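Beta-galactosidase (Bacteroides thetaiotaomicron, PDB 5MUJ) probably acts as a glycoside hydrolase in the breakdown of the plant pectin rhamnogalacturonan II, whose chain B glycan it binds. Local coordinates at residues 242-247 with 259-264; 209-214 with 273-278. All coordinates share one frame; numbering follows the deposited sequence.

Contact 1. Residues 242-247 with 259-264; sequences VGIALS and NPVFAH
Asn-259 turns its amide onto the backbone of Ile-244 and grips it twice. OD1 takes the N-H of Ile-244 at 2.9 Å, the donor tilted 31° from the amide carbonyl plane, while ND2 reaches Ile-244 O at 2.8 Å, nearly straight (171°). CG stands anti to the carbonyl carbon (chi1 -78°), on a CB directed at strand 238-247, and the amide beyond it pairs with Ile-244 as the peptide of a neighbouring strand would. Gly-243, lacking a side chain, allows OD1 to come 3.4 Å from its CA. An alanine here would probably leave Ile-244 N and O without these mates, and Gln-198 OE1 without the bond it receives from ND2. Beyond the cis peptide before Pro-260, the loop turns its backbone to Val-242. Val-242 N donates to Phe-262 O (3.0 Å), and Val-242 O accepts from both Val-261 N (2.9 Å) and Phe-262 N (3.3 Å). Ile-244 and Val-261 cross at about a right angle, CD1 against CG1 at 4.0 Å; Val-242 and Phe-262 meet through their CB atoms. Two residues, Val-261 and Phe-262, facing the single Val-242 form a classic beta bulge, here in the loop joining two successive blades of a five-bladed beta-propeller.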
loop_
_atom_site.group_PDB
_atom_site.type_symbol
_atom_site.label_atom_id
_atom_site.label_comp_id
_atom_site.label_asym_id
_atom_site.label_seq_id
_atom_site.Cartn_x
_atom_site.Cartn_y
_atom_site.Cartn_z
ATOM N N VAL A 242 -8.480 -7.360 5.592
ATOM C CA VAL A 242 -7.228 -6.984 6.247
ATOM C C VAL A 242 -7.018 -7.801 7.519
ATOM O O VAL A 242 -7.922 -7.883 8.379
ATOM C CB VAL A 242 -7.208 -5.484 6.567
ATOM C CG1 VAL A 242 -6.032 -5.150 7.446
ATOM C CG2 VAL A 242 -7.163 -4.668 5.286
ATOM N N GLY A 243 -5.817 -8.352 7.653
ATOM C CA GLY A 243 -5.434 -9.085 8.848
ATOM C C GLY A 243 -4.023 -8.830 9.266
ATOM O O GLY A 243 -3.299 -8.119 8.604
ATOM N N ILE A 244 -3.644 -9.434 10.382
ATOM C CA ILE A 244 -2.389 -9.228 11.071
ATOM C C ILE A 244 -1.569 -10.516 11.162
ATOM O O ILE A 244 -2.125 -11.652 11.386
ATOM C CB ILE A 244 -2.675 -8.692 12.493
ATOM C CG1 ILE A 244 -3.253 -7.260 12.450
ATOM C CG2 ILE A 244 -1.455 -8.765 13.381
ATOM C CD1 ILE A 244 -3.718 -6.750 13.797
ATOM N N ALA A 245 -0.262 -10.397 10.982
ATOM C CA ALA A 245 0.672 -11.501 11.274
ATOM C C ALA A 245 1.735 -10.983 12.191
ATOM O O ALA A 245 2.014 -9.794 12.142
ATOM C CB ALA A 245 1.284 -12.086 10.035
ATOM N N LEU A 246 2.397 -11.850 12.934
ATOM C CA LEU A 246 3.249 -11.452 14.035
ATOM C C LEU A 246 4.577 -12.211 13.983
ATOM O O LEU A 246 4.586 -13.403 13.677
ATOM C CB LEU A 246 2.536 -11.714 15.371
ATOM C CG LEU A 246 1.199 -10.967 15.582
ATOM C CD1 LEU A 246 0.369 -11.534 16.738
ATOM C CD2 LEU A 246 1.385 -9.455 15.732
ATOM N N SER A 247 5.663 -11.529 14.349
ATOM C CA SER A 247 7.017 -12.100 14.338
ATOM C C SER A 247 7.935 -11.481 15.376
ATOM O O SER A 247 7.763 -10.322 15.776
ATOM C CB SER A 247 7.642 -11.947 12.956
ATOM O OG SER A 247 8.913 -12.565 12.856
ATOM N N ASN A 259 -7.958 -12.874 13.212
ATOM C CA ASN A 259 -8.112 -12.405 11.822
ATOM C C ASN A 259 -9.427 -12.840 11.143
ATOM O O ASN A 259 -10.005 -13.919 11.506
ATOM C CB ASN A 259 -6.987 -12.929 10.948
ATOM C CG ASN A 259 -5.704 -12.169 11.119
ATOM O OD1 ASN A 259 -5.723 -11.031 11.568
ATOM N ND2 ASN A 259 -4.570 -12.805 10.800
ATOM N N PRO A 260 -9.936 -12.072 10.167
ATOM C CA PRO A 260 -9.445 -10.717 9.765
ATOM C C PRO A 260 -9.868 -9.645 10.770
ATOM O O PRO A 260 -10.882 -9.795 11.437
ATOM C CB PRO A 260 -10.098 -10.499 8.384
ATOM C CG PRO A 260 -11.274 -11.438 8.332
ATOM C CD PRO A 260 -11.019 -12.580 9.291
ATOM N N VAL A 261 -9.099 -8.561 10.896
ATOM C CA VAL A 261 -9.417 -7.510 11.859
ATOM C C VAL A 261 -10.188 -6.315 11.242
ATOM O O VAL A 261 -10.648 -5.446 11.973
ATOM C CB VAL A 261 -8.151 -6.955 12.539
ATOM C CG1 VAL A 261 -7.427 -8.061 13.278
ATOM C CG2 VAL A 261 -7.230 -6.220 11.547
ATOM N N PHE A 262 -10.296 -6.275 9.918
ATOM C CA PHE A 262 -11.012 -5.189 9.274
ATOM C C PHE A 262 -11.484 -5.607 7.908
ATOM O O PHE A 262 -10.693 -6.026 7.093
ATOM C CB PHE A 262 -10.103 -3.972 9.139
ATOM C CG PHE A 262 -10.826 -2.720 8.755
ATOM C CD1 PHE A 262 -11.908 -2.235 9.490
ATOM C CD2 PHE A 262 -10.375 -1.990 7.683
ATOM C CE1 PHE A 262 -12.556 -1.063 9.129
ATOM C CE2 PHE A 262 -11.015 -0.833 7.308
ATOM C CZ PHE A 262 -12.107 -0.359 8.022
ATOM N N ALA A 263 -12.794 -5.503 7.687
ATOM C CA ALA A 263 -13.405 -5.948 6.469
ATOM C C ALA A 263 -14.710 -5.204 6.271
ATOM O O ALA A 263 -15.294 -4.709 7.230
ATOM C CB ALA A 263 -13.693 -7.437 6.538
ATOM N N HIS A 264 -15.167 -5.182 5.021
ATOM C CA HIS A 264 -16.509 -4.725 4.666
ATOM C C HIS A 264 -17.213 -5.800 3.852
ATOM O O HIS A 264 -16.810 -6.115 2.744
ATOM C CB HIS A 264 -16.386 -3.423 3.888
ATOM C CG HIS A 264 -15.758 -2.337 4.686
ATOM N ND1 HIS A 264 -14.413 -2.034 4.600
ATOM C CD2 HIS A 264 -16.286 -1.475 5.587
ATOM C CE1 HIS A 264 -14.146 -1.034 5.422
ATOM N NE2 HIS A 264 -15.264 -0.672 6.026
#

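Contact 2. Residues 209-214 with 273-278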
loop_
_atom_site.group_PDB
_atom_site.type_symbol
_atom_site.label_atom_id
_atom_site.label_comp_id
_atom_site.label_asym_id
_atom_site.label_seq_id
_atom_site.Cartn_x
_atom_site.Cartn_y
_atom_site.Cartn_z
ATOM N N THR A 209 2.570 -4.659 5.019
ATOM C CA THR A 209 3.527 -3.673 5.589
ATOM C C THR A 209 3.821 -4.145 6.990
ATOM O O THR A 209 2.887 -4.544 7.709
ATOM C CB THR A 209 2.981 -2.234 5.597
ATOM O OG1 THR A 209 2.910 -1.761 4.256
ATOM C CG2 THR A 209 3.878 -1.330 6.379
ATOM N N VAL A 210 5.088 -4.231 7.342
ATOM C CA VAL A 210 5.511 -4.645 8.682
ATOM C C VAL A 210 5.920 -3.433 9.498
ATOM O O VAL A 210 6.728 -2.596 9.041
ATOM C CB VAL A 210 6.678 -5.659 8.606
ATOM C CG1 VAL A 210 7.226 -5.999 9.995
ATOM C CG2 VAL A 210 6.223 -6.895 7.842
ATOM N N TYR A 211 5.376 -3.336 10.703
ATOM C CA TYR A 211 5.657 -2.258 11.657
ATOM C C TYR A 211 6.505 -2.769 12.821
ATOM O O TYR A 211 6.349 -3.918 13.218
ATOM C CB TYR A 211 4.319 -1.690 12.165
ATOM C CG TYR A 211 3.485 -1.088 11.046
ATOM C CD1 TYR A 211 3.831 0.173 10.513
ATOM C CD2 TYR A 211 2.390 -1.742 10.507
ATOM C CE1 TYR A 211 3.111 0.724 9.468
ATOM C CE2 TYR A 211 1.665 -1.199 9.457
ATOM C CZ TYR A 211 2.019 0.046 8.942
ATOM O OH TYR A 211 1.274 0.554 7.902
ATOM N N TRP A 212 7.402 -1.921 13.354
ATOM C CA TRP A 212 8.106 -2.193 14.610
ATOM C C TRP A 212 7.234 -1.640 15.744
ATOM O O TRP A 212 7.029 -0.451 15.831
ATOM C CB TRP A 212 9.507 -1.542 14.659
ATOM C CG TRP A 212 10.164 -1.697 15.999
ATOM C CD1 TRP A 212 10.354 -2.861 16.688
ATOM C CD2 TRP A 212 10.695 -0.652 16.827
ATOM N NE1 TRP A 212 10.975 -2.607 17.886
ATOM C CE2 TRP A 212 11.196 -1.258 17.999
ATOM C CE3 TRP A 212 10.794 0.741 16.692
ATOM C CZ2 TRP A 212 11.796 -0.515 19.036
ATOM C CZ3 TRP A 212 11.392 1.479 17.719
ATOM C CH2 TRP A 212 11.881 0.847 18.875
ATOM N N ASP A 213 6.655 -2.517 16.564
ATOM C CA ASP A 213 5.843 -2.119 17.708
ATOM C C ASP A 213 6.705 -2.229 18.956
ATOM O O ASP A 213 6.863 -3.301 19.506
ATOM C CB ASP A 213 4.592 -3.007 17.814
ATOM C CG ASP A 213 3.692 -2.620 18.985
ATOM O OD1 ASP A 213 3.955 -1.583 19.659
ATOM O OD2 ASP A 213 2.736 -3.369 19.253
ATOM N N LYS A 214 7.287 -1.114 19.385
ATOM C CA LYS A 214 8.112 -1.076 20.598
ATOM C C LYS A 214 7.361 -1.609 21.823
ATOM O O LYS A 214 7.922 -2.331 22.661
ATOM C CB LYS A 214 8.581 0.357 20.885
ATOM N N ASP A 273 -4.842 -2.286 1.353
ATOM C CA ASP A 273 -3.674 -1.435 1.485
ATOM C C ASP A 273 -3.696 -0.588 2.752
ATOM O O ASP A 273 -3.607 0.633 2.719
ATOM C CB ASP A 273 -3.445 -0.620 0.201
ATOM C CG ASP A 273 -3.079 -1.511 -1.003
ATOM O OD1 ASP A 273 -3.409 -2.731 -0.996
ATOM O OD2 ASP A 273 -2.417 -1.012 -1.945
ATOM N N ALA A 274 -3.764 -1.265 3.878
ATOM C CA ALA A 274 -3.709 -0.650 5.170
ATOM C C ALA A 274 -2.354 0.030 5.376
ATOM O O ALA A 274 -1.298 -0.584 5.171
ATOM C CB ALA A 274 -3.995 -1.648 6.287
ATOM N N HIS A 275 -2.444 1.295 5.782
ATOM C CA HIS A 275 -1.310 2.200 6.036
ATOM C C HIS A 275 -1.600 2.873 7.364
ATOM O O HIS A 275 -2.520 3.679 7.463
ATOM C CB HIS A 275 -1.145 3.203 4.859
ATOM C CG HIS A 275 -0.279 4.405 5.147
ATOM N ND1 HIS A 275 1.029 4.309 5.570
ATOM C CD2 HIS A 275 -0.544 5.729 5.025
ATOM C CE1 HIS A 275 1.539 5.538 5.708
ATOM N NE2 HIS A 275 0.597 6.409 5.393
ATOM N N ILE A 276 -0.824 2.516 8.380
ATOM C CA ILE A 276 -1.050 2.914 9.781
ATOM C C ILE A 276 -0.040 3.951 10.272
ATOM O O ILE A 276 1.165 3.772 10.124
ATOM C CB ILE A 276 -1.013 1.688 10.721
ATOM C CG1 ILE A 276 -2.062 0.670 10.252
ATOM C CG2 ILE A 276 -1.292 2.105 12.178
ATOM C CD1 ILE A 276 -2.167 -0.548 11.114
ATOM N N GLN A 277 -0.560 5.041 10.853
ATOM C CA GLN A 277 0.255 5.995 11.592
ATOM C C GLN A 277 -0.304 6.191 12.991
ATOM O O GLN A 277 -1.487 5.972 13.228
ATOM C CB GLN A 277 0.307 7.316 10.830
ATOM C CG GLN A 277 1.088 7.139 9.541
ATOM C CD GLN A 277 1.377 8.426 8.844
ATOM O OE1 GLN A 277 1.921 9.366 9.443
ATOM N NE2 GLN A 277 1.030 8.477 7.555
ATOM N N LYS A 278 0.567 6.536 13.926
ATOM C CA LYS A 278 0.184 6.739 15.307
ATOM C C LYS A 278 0.094 8.249 15.530
ATOM O O LYS A 278 1.030 8.979 15.201
ATOM C CB LYS A 278 1.198 6.094 16.238
ATOM C CG LYS A 278 0.619 5.755 17.607
ATOM C CD LYS A 278 1.689 5.252 18.566
ATOM C CE LYS A 278 1.303 5.488 20.013
ATOM N NZ LYS A 278 2.128 4.655 20.923
HETATM O O HOH W 1 1.129 0.764 4.237
HETATM O O HOH W 2 2.674 2.212 6.322
#
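Tyr-211 spans the gap between two strands and presents its hydroxyl to the backbone of Ile-276, whose N-H meets OH at 2.9 Å and almost straight (169°). This is the tight part of the contact. Behind the hydroxyl, the ring leans against the side chain of Ile-276, the two crossing obliquely with Tyr-211 CZ 3.9 Å from Ile-276 CB. Ring atom CE1 lies 3.7 Å from Ile-276 O, and one face of the ring carries Thr-209 CG2 from its own strand, offset toward the rim. CG of Tyr-211 stands anti to the carbonyl carbon (chi1 -62°), on a CB already directed at strand 270-279. Met-131 touches both Tyr-211 and Ile-276, and Phe-225 and Tyr-283 pack on the isoleucine as well. Strands 204-212 and 270-279 are the first strands of neighbouring blades in the five-bladed beta-propeller; segments 209-212 and 273-278 of them run 18° from parallel, their axes 8.6 Å apart at the closest. Side chains and water therefore join them, with no direct backbone-to-backbone hydrogen bond. On the looser side, two waters bridge polar atoms that do not meet directly. One lies at the edge of the His-275 ring, in its plane, 2.8 Å from ND1, and also sits 2.7 Å from Tyr-211 OH, giving the hydroxyl a second partner beside the peptide N-H. The other water donates to Ala-274 O at 2.9 Å and hydrogen-bonds to Thr-209 OG1, bridging atoms that lie 4.5 Å apart. The His-275 ring also meets that of Tyr-336, on strand 331-340 of the next blade.

In the fold
Contact 2 is the deeper of the two: all its touching residues are buried, whereas contact 1 lies farther from the centre of the chain and is only partly buried. Contact 1 falls within the chain loop that contact 2 closes. Both concern the same pair of blades: 242-247 and 209-214 belong to one sheet, and the loop 259-264 leads into the strand that carries 273-278. Their chemistry differs accordingly. Contact 1 relies on backbone and amide hydrogen bonds that extend a strand's pairing, while contact 2 combines one phenol-to-peptide bond, apolar packing and bridging waters. They meet where Val-242 CG1 packs 4.2 Å from Ala-274 CB.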